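Local coordinates for protein nucleoporin nup120 (Schizosaccharomyces pombe, PDB 4GQ2) that serves as a structural component of the nuclear pore complex, whose nucleoporins can also act as docking partners for nuclear transport factors, at residues S240-V251 and Y287-I298. Sequence-based numbering, arbitrary orientation.
Sequences SMIFLSTYNVLV and YLTSDHTTNSFI
Ser240 OG accepts two backbone N-H groups from where the chain enters strand 288-290: a nearly straight bond from Tyr287 N (3.1 Å, 163° at the hydrogen) and a weak, bent one from Leu288 N (3.3 Å). Swung anti to its own backbone N (chi1 -153°), the hydroxyl reaches across to the backbone of Tyr287 and Leu288, and the CB atoms of Ser240 and Tyr287 lie 3.7 Å apart. At the far end Tyr247 OH and Ser296 OG form a weak hydrogen bond of 3.4 Å, with Ser296 CA near the ring plane at the tyrosine's edge. Beside it Asn295 lies against the backbone of Ser245, its CB 4.1 Å from Leu244 CB. Within 287-298, Asp291 OD1 takes Phe297 N on its syn side (3.0 Å), tying down the turn that carries Asn295 and Ser296; its other oxygen, OD2, bonds Ser354 OG outside.

Between the polar ends the filling is aliphatic. Ile242 CD1 rests on Ser290 CB, while Leu244 CD2 touches both CB and OG of that serine. Val251 meets Leu288 at about a right angle, CG1 to CD1 3.8 Å, and its CG2 meets Ile298 CD1 tip to tip; Leu259 touches both Val251 and Leu288.

Strands 240-244 and 288-290 run nearly parallel, 14° apart, but their axes come no closer than 6.7 Å and they belong to separate four-stranded antiparallel sheets, consistent with adjacent blades of the β-propeller. The two sheets are thus joined by an apolar seam of branched side chains, with hydroxyl-mediated hydrogen bonds at its ends rather than continuous backbone pairing.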
ATOM      1  N   SER A 240     -18.639   3.254  41.777  1.00 49.08           N
ATOM      2  CA  SER A 240     -18.547   2.192  40.776  1.00 56.35           C
ATOM      3  C   SER A 240     -19.777   1.289  40.887  1.00 62.28           C
ATOM      4  O   SER A 240     -20.112   0.827  41.978  1.00 61.40           O
ATOM      5  CB  SER A 240     -17.270   1.367  40.983  1.00 67.23           C
ATOM      6  OG  SER A 240     -16.821   0.785  39.774  1.00 78.05           O
ATOM      7  N   MET A 241     -20.453   1.048  39.766  1.00 59.19           N
ATOM      8  CA  MET A 241     -21.603   0.135  39.753  1.00 60.06           C
ATOM      9  C   MET A 241     -21.735  -0.668  38.460  1.00 56.01           C
ATOM     10  O   MET A 241     -21.450  -0.161  37.371  1.00 58.31           O
ATOM     11  CB  MET A 241     -22.917   0.867  40.072  1.00 62.25           C
ATOM     12  CG  MET A 241     -23.260   2.039  39.162  1.00 58.56           C
ATOM     13  SD  MET A 241     -24.978   2.554  39.370  1.00 58.38           S
ATOM     14  CE  MET A 241     -25.052   3.984  38.298  1.00 51.22           C
ATOM     15  N   ILE A 242     -22.167  -1.921  38.602  1.00 48.42           N
ATOM     16  CA  ILE A 242     -22.374  -2.826  37.468  1.00 55.45           C
ATOM     17  C   ILE A 242     -23.684  -3.609  37.578  1.00 61.55           C
ATOM     18  O   ILE A 242     -24.101  -4.009  38.664  1.00 64.83           O
ATOM     19  CB  ILE A 242     -21.197  -3.815  37.266  1.00 52.56           C
ATOM     20  CG1 ILE A 242     -20.815  -4.495  38.587  1.00 57.21           C
ATOM     21  CG2 ILE A 242     -19.995  -3.109  36.649  1.00 51.98           C
ATOM     22  CD1 ILE A 242     -20.012  -5.770  38.420  1.00 54.51           C
ATOM     23  N   PHE A 243     -24.320  -3.815  36.431  1.00 62.54           N
ATOM     24  CA  PHE A 243     -25.565  -4.554  36.336  1.00 55.74           C
ATOM     25  C   PHE A 243     -25.285  -6.003  35.944  1.00 58.50           C
ATOM     26  O   PHE A 243     -24.482  -6.260  35.051  1.00 60.61           O
ATOM     27  CB  PHE A 243     -26.479  -3.882  35.304  1.00 57.14           C
ATOM     28  CG  PHE A 243     -27.641  -4.732  34.862  1.00 59.68           C
ATOM     29  CD1 PHE A 243     -28.652  -5.085  35.756  1.00 49.23           C
ATOM     30  CD2 PHE A 243     -27.735  -5.166  33.540  1.00 60.64           C
ATOM     31  CE1 PHE A 243     -29.731  -5.855  35.338  1.00 59.69           C
ATOM     32  CE2 PHE A 243     -28.809  -5.940  33.119  1.00 59.78           C
ATOM     33  CZ  PHE A 243     -29.809  -6.284  34.018  1.00 55.95           C
ATOM     34  N   LEU A 244     -25.950  -6.937  36.623  1.00 60.68           N
ATOM     35  CA  LEU A 244     -25.789  -8.365  36.354  1.00 62.67           C
ATOM     36  C   LEU A 244     -27.119  -9.000  35.963  1.00 77.94           C
ATOM     37  O   LEU A 244     -28.179  -8.431  36.208  1.00 78.47           O
ATOM     38  CB  LEU A 244     -25.220  -9.089  37.578  1.00 57.46           C
ATOM     39  CG  LEU A 244     -24.044  -8.493  38.359  1.00 67.43           C
ATOM     40  CD1 LEU A 244     -23.750  -9.356  39.575  1.00 67.18           C
ATOM     41  CD2 LEU A 244     -22.796  -8.346  37.501  1.00 71.35           C
ATOM     42  N   SER A 245     -27.048 -10.174  35.340  1.00 90.26           N
ATOM     43  CA  SER A 245     -28.223 -10.994  35.013  1.00 87.97           C
ATOM     44  C   SER A 245     -27.787 -12.456  34.772  1.00 87.95           C
ATOM     45  O   SER A 245     -26.620 -12.698  34.482  1.00105.67           O
ATOM     46  CB  SER A 245     -29.017 -10.406  33.832  1.00 77.86           C
ATOM     47  OG  SER A 245     -28.245  -9.484  33.078  1.00 76.26           O
ATOM     48  N   THR A 246     -28.689 -13.435  34.889  1.00 84.08           N
ATOM     49  CA  THR A 246     -30.122 -13.224  35.101  1.00106.53           C
ATOM     50  C   THR A 246     -30.483 -13.111  36.588  1.00 97.24           C
ATOM     51  O   THR A 246     -31.514 -13.625  37.038  1.00 90.81           O
ATOM     52  CB  THR A 246     -30.980 -14.309  34.393  1.00121.99           C
ATOM     53  OG1 THR A 246     -30.270 -14.838  33.266  1.00127.68           O
ATOM     54  CG2 THR A 246     -32.319 -13.730  33.917  1.00 97.34           C
ATOM     55  N   TYR A 247     -29.608 -12.449  37.343  1.00 79.77           N
ATOM     56  CA  TYR A 247     -29.978 -11.897  38.635  1.00 76.14           C
ATOM     57  C   TYR A 247     -30.378 -10.460  38.359  1.00 76.91           C
ATOM     58  O   TYR A 247     -29.557  -9.677  37.885  1.00 93.80           O
ATOM     59  CB  TYR A 247     -28.803 -11.910  39.616  1.00 74.91           C
ATOM     60  CG  TYR A 247     -27.937 -13.147  39.595  1.00 71.81           C
ATOM     61  CD1 TYR A 247     -28.497 -14.425  39.561  1.00 77.30           C
ATOM     62  CD2 TYR A 247     -26.554 -13.037  39.645  1.00 69.94           C
ATOM     63  CE1 TYR A 247     -27.698 -15.556  39.551  1.00 77.26           C
ATOM     64  CE2 TYR A 247     -25.747 -14.162  39.645  1.00 75.16           C
ATOM     65  CZ  TYR A 247     -26.322 -15.417  39.594  1.00 78.10           C
ATOM     66  OH  TYR A 247     -25.519 -16.534  39.591  1.00 77.61           O
ATOM     67  N   ASN A 248     -31.628 -10.106  38.635  1.00 70.45           N
ATOM     68  CA  ASN A 248     -32.057  -8.717  38.496  1.00 78.97           C
ATOM     69  C   ASN A 248     -31.371  -7.872  39.580  1.00 73.69           C
ATOM     70  O   ASN A 248     -32.006  -7.382  40.516  1.00 88.12           O
ATOM     71  CB  ASN A 248     -33.587  -8.614  38.561  1.00 84.59           C
ATOM     72  CG  ASN A 248     -34.125  -7.381  37.852  1.00 95.94           C
ATOM     73  OD1 ASN A 248     -33.410  -6.706  37.107  1.00 96.31           O
ATOM     74  ND2 ASN A 248     -35.401  -7.084  38.081  1.00103.52           N
ATOM     75  N   VAL A 249     -30.059  -7.712  39.427  1.00 63.33           N
ATOM     76  CA  VAL A 249     -29.181  -7.261  40.504  1.00 71.16           C
ATOM     77  C   VAL A 249     -28.199  -6.174  40.066  1.00 71.34           C
ATOM     78  O   VAL A 249     -27.658  -6.214  38.959  1.00 78.06           O
ATOM     79  CB  VAL A 249     -28.410  -8.467  41.097  1.00 72.62           C
ATOM     80  CG1 VAL A 249     -27.055  -8.060  41.661  1.00 69.95           C
ATOM     81  CG2 VAL A 249     -29.259  -9.175  42.143  1.00 76.95           C
ATOM     82  N   LEU A 250     -27.985  -5.209  40.955  1.00 69.93           N
ATOM     83  CA  LEU A 250     -26.997  -4.158  40.770  1.00 57.43           C
ATOM     84  C   LEU A 250     -25.919  -4.330  41.833  1.00 58.28           C
ATOM     85  O   LEU A 250     -26.231  -4.521  43.007  1.00 67.77           O
ATOM     86  CB  LEU A 250     -27.668  -2.790  40.911  1.00 57.49           C
ATOM     87  CG  LEU A 250     -27.129  -1.598  40.118  1.00 63.77           C
ATOM     88  CD1 LEU A 250     -27.428  -1.754  38.633  1.00 55.09           C
ATOM     89  CD2 LEU A 250     -27.726  -0.302  40.644  1.00 52.18           C
ATOM     90  N   VAL A 251     -24.654  -4.304  41.421  1.00 60.06           N
ATOM     91  CA  VAL A 251     -23.535  -4.345  42.366  1.00 50.30           C
ATOM     92  C   VAL A 251     -22.856  -2.985  42.391  1.00 59.71           C
ATOM     93  O   VAL A 251     -22.425  -2.476  41.354  1.00 61.38           O
ATOM     94  CB  VAL A 251     -22.510  -5.455  42.040  1.00 51.23           C
ATOM     95  CG1 VAL A 251     -21.325  -5.392  42.996  1.00 48.04           C
ATOM     96  CG2 VAL A 251     -23.166  -6.825  42.118  1.00 58.16           C
ATOM     97  N   TYR A 287     -13.771   0.376  39.483  1.00 69.75           N
ATOM     98  CA  TYR A 287     -13.344  -0.436  40.619  1.00 54.95           C
ATOM     99  C   TYR A 287     -13.920  -1.838  40.509  1.00 52.34           C
ATOM    100  O   TYR A 287     -13.399  -2.777  41.106  1.00 52.58           O
ATOM    101  CB  TYR A 287     -13.843   0.179  41.922  1.00 58.12           C
ATOM    102  CG  TYR A 287     -12.980   1.271  42.504  1.00 58.81           C
ATOM    103  CD1 TYR A 287     -13.159   2.598  42.132  1.00 56.60           C
ATOM    104  CD2 TYR A 287     -12.008   0.977  43.462  1.00 69.27           C
ATOM    105  CE1 TYR A 287     -12.381   3.602  42.681  1.00 60.53           C
ATOM    106  CE2 TYR A 287     -11.220   1.975  44.016  1.00 63.87           C
ATOM    107  CZ  TYR A 287     -11.412   3.285  43.620  1.00 65.84           C
ATOM    108  OH  TYR A 287     -10.631   4.279  44.159  1.00 84.89           O
ATOM    109  N   LEU A 288     -15.005  -1.967  39.752  1.00 51.00           N
ATOM    110  CA  LEU A 288     -15.722  -3.224  39.642  1.00 50.39           C
ATOM    111  C   LEU A 288     -15.859  -3.689  38.202  1.00 55.56           C
ATOM    112  O   LEU A 288     -16.045  -2.876  37.293  1.00 57.47           O
ATOM    113  CB  LEU A 288     -17.122  -3.091  40.252  1.00 47.11           C
ATOM    114  CG  LEU A 288     -17.281  -2.868  41.759  1.00 52.42           C
ATOM    115  CD1 LEU A 288     -18.761  -2.795  42.114  1.00 47.23           C
ATOM    116  CD2 LEU A 288     -16.594  -3.962  42.567  1.00 57.51           C
ATOM    117  N   THR A 289     -15.764  -5.002  38.008  1.00 48.02           N
ATOM    118  CA  THR A 289     -16.190  -5.637  36.758  1.00 54.59           C
ATOM    119  C   THR A 289     -16.682  -7.066  37.005  1.00 53.99           C
ATOM    120  O   THR A 289     -16.289  -7.700  37.984  1.00 64.49           O
ATOM    121  CB  THR A 289     -15.081  -5.628  35.681  1.00 52.23           C
ATOM    122  OG1 THR A 289     -15.676  -5.789  34.384  1.00 49.10           O
ATOM    123  CG2 THR A 289     -14.063  -6.743  35.921  1.00 44.74           C
ATOM    124  N   SER A 290     -17.544  -7.560  36.121  1.00 60.91           N
ATOM    125  CA  SER A 290     -18.038  -8.930  36.221  1.00 59.33           C
ATOM    126  C   SER A 290     -17.653  -9.736  34.989  1.00 60.29           C
ATOM    127  O   SER A 290     -17.396  -9.163  33.929  1.00 55.63           O
ATOM    128  CB  SER A 290     -19.554  -8.951  36.420  1.00 58.48           C
ATOM    129  OG  SER A 290     -20.248  -8.764  35.200  1.00 63.96           O
ATOM    130  N   ASP A 291     -17.606 -11.060  35.133  1.00 59.20           N
ATOM    131  CA  ASP A 291     -17.253 -11.922  34.013  1.00 69.23           C
ATOM    132  C   ASP A 291     -18.419 -12.047  33.041  1.00 75.16           C
ATOM    133  O   ASP A 291     -19.583 -12.033  33.446  1.00 74.18           O
ATOM    134  CB  ASP A 291     -16.742 -13.290  34.480  1.00 73.17           C
ATOM    135  CG  ASP A 291     -17.797 -14.098  35.200  1.00 91.82           C
ATOM    136  OD1 ASP A 291     -18.360 -13.593  36.192  1.00 96.81           O
ATOM    137  OD2 ASP A 291     -18.054 -15.245  34.776  1.00104.86           O
ATOM    138  N   HIS A 292     -18.086 -12.160  31.759  1.00 86.22           N
ATOM    139  CA  HIS A 292     -19.064 -12.057  30.674  1.00 99.22           C
ATOM    140  C   HIS A 292     -19.826 -13.328  30.421  1.00 91.45           C
ATOM    141  O   HIS A 292     -20.906 -13.305  29.825  1.00 85.37           O
ATOM    142  CB  HIS A 292     -18.379 -11.591  29.390  1.00103.30           C
ATOM    143  CG  HIS A 292     -17.685 -10.255  29.518  1.00 98.55           C
ATOM    144  ND1 HIS A 292     -18.228  -9.111  29.065  1.00 99.71           N
ATOM    145  CD2 HIS A 292     -16.454  -9.913  30.079  1.00 93.12           C
ATOM    146  CE1 HIS A 292     -17.390  -8.086  29.318  1.00102.08           C
ATOM    147  NE2 HIS A 292     -16.305  -8.579  29.940  1.00 92.80           N
ATOM    148  N   THR A 293     -19.272 -14.450  30.869  1.00 81.42           N
ATOM    149  CA  THR A 293     -19.890 -15.755  30.639  1.00 94.90           C
ATOM    150  C   THR A 293     -21.063 -16.000  31.599  1.00 91.09           C
ATOM    151  O   THR A 293     -22.217 -16.015  31.177  1.00 82.03           O
ATOM    152  CB  THR A 293     -18.846 -16.900  30.653  1.00 90.05           C
ATOM    153  OG1 THR A 293     -19.469 -18.130  31.044  1.00103.25           O
ATOM    154  CG2 THR A 293     -17.709 -16.585  31.603  1.00 75.23           C
ATOM    155  N   THR A 294     -20.764 -16.182  32.881  1.00 98.16           N
ATOM    156  CA  THR A 294     -21.800 -16.312  33.897  1.00109.86           C
ATOM    157  C   THR A 294     -21.709 -15.117  34.827  1.00104.82           C
ATOM    158  O   THR A 294     -20.792 -15.039  35.644  1.00105.63           O
ATOM    159  CB  THR A 294     -21.649 -17.610  34.722  1.00127.95           C
ATOM    160  OG1 THR A 294     -20.325 -17.686  35.271  1.00117.99           O
ATOM    161  CG2 THR A 294     -21.924 -18.846  33.864  1.00122.23           C
ATOM    162  N   ASN A 295     -22.644 -14.179  34.688  1.00 99.93           N
ATOM    163  CA  ASN A 295     -22.695 -13.010  35.564  1.00 96.34           C
ATOM    164  C   ASN A 295     -22.865 -13.478  37.001  1.00 89.06           C
ATOM    165  O   ASN A 295     -23.975 -13.508  37.528  1.00 96.85           O
ATOM    166  CB  ASN A 295     -23.835 -12.062  35.170  1.00 97.22           C
ATOM    167  CG  ASN A 295     -23.673 -11.485  33.773  1.00102.16           C
ATOM    168  OD1 ASN A 295     -22.561 -11.367  33.254  1.00110.32           O
ATOM    169  ND2 ASN A 295     -24.790 -11.110  33.160  1.00102.25           N
ATOM    170  N   SER A 296     -21.747 -13.853  37.617  1.00 72.94           N
ATOM    171  CA  SER A 296     -21.751 -14.559  38.891  1.00 76.30           C
ATOM    172  C   SER A 296     -20.471 -14.272  39.671  1.00 78.99           C
ATOM    173  O   SER A 296     -20.431 -14.426  40.894  1.00 80.75           O
ATOM    174  CB  SER A 296     -21.910 -16.067  38.648  1.00 78.78           C
ATOM    175  OG  SER A 296     -22.111 -16.782  39.854  1.00 84.38           O
ATOM    176  N   PHE A 297     -19.426 -13.859  38.957  1.00 73.24           N
ATOM    177  CA  PHE A 297     -18.164 -13.480  39.583  1.00 68.83           C
ATOM    178  C   PHE A 297     -17.903 -11.990  39.425  1.00 68.34           C
ATOM    179  O   PHE A 297     -18.345 -11.372  38.458  1.00 66.24           O
ATOM    180  CB  PHE A 297     -16.999 -14.277  39.007  1.00 68.49           C
ATOM    181  CG  PHE A 297     -17.118 -15.755  39.213  1.00 72.34           C
ATOM    182  CD1 PHE A 297     -16.600 -16.354  40.353  1.00 78.73           C
ATOM    183  CD2 PHE A 297     -17.738 -16.555  38.257  1.00 79.94           C
ATOM    184  CE1 PHE A 297     -16.702 -17.723  40.541  1.00 84.10           C
ATOM    185  CE2 PHE A 297     -17.845 -17.925  38.440  1.00 81.25           C
ATOM    186  CZ  PHE A 297     -17.326 -18.508  39.584  1.00 79.36           C
ATOM    187  N   ILE A 298     -17.182 -11.430  40.388  1.00 61.53           N
ATOM    188  CA  ILE A 298     -16.931 -10.003  40.457  1.00 57.16           C
ATOM    189  C   ILE A 298     -15.472  -9.775  40.800  1.00 61.24           C
ATOM    190  O   ILE A 298     -14.971 -10.318  41.779  1.00 57.94           O
ATOM    191  CB  ILE A 298     -17.813  -9.332  41.538  1.00 64.97           C
ATOM    192  CG1 ILE A 298     -19.268  -9.269  41.074  1.00 66.56           C
ATOM    193  CG2 ILE A 298     -17.323  -7.927  41.864  1.00 59.34           C
ATOM    194  CD1 ILE A 298     -20.270  -9.304  42.205  1.00 76.68           C
TER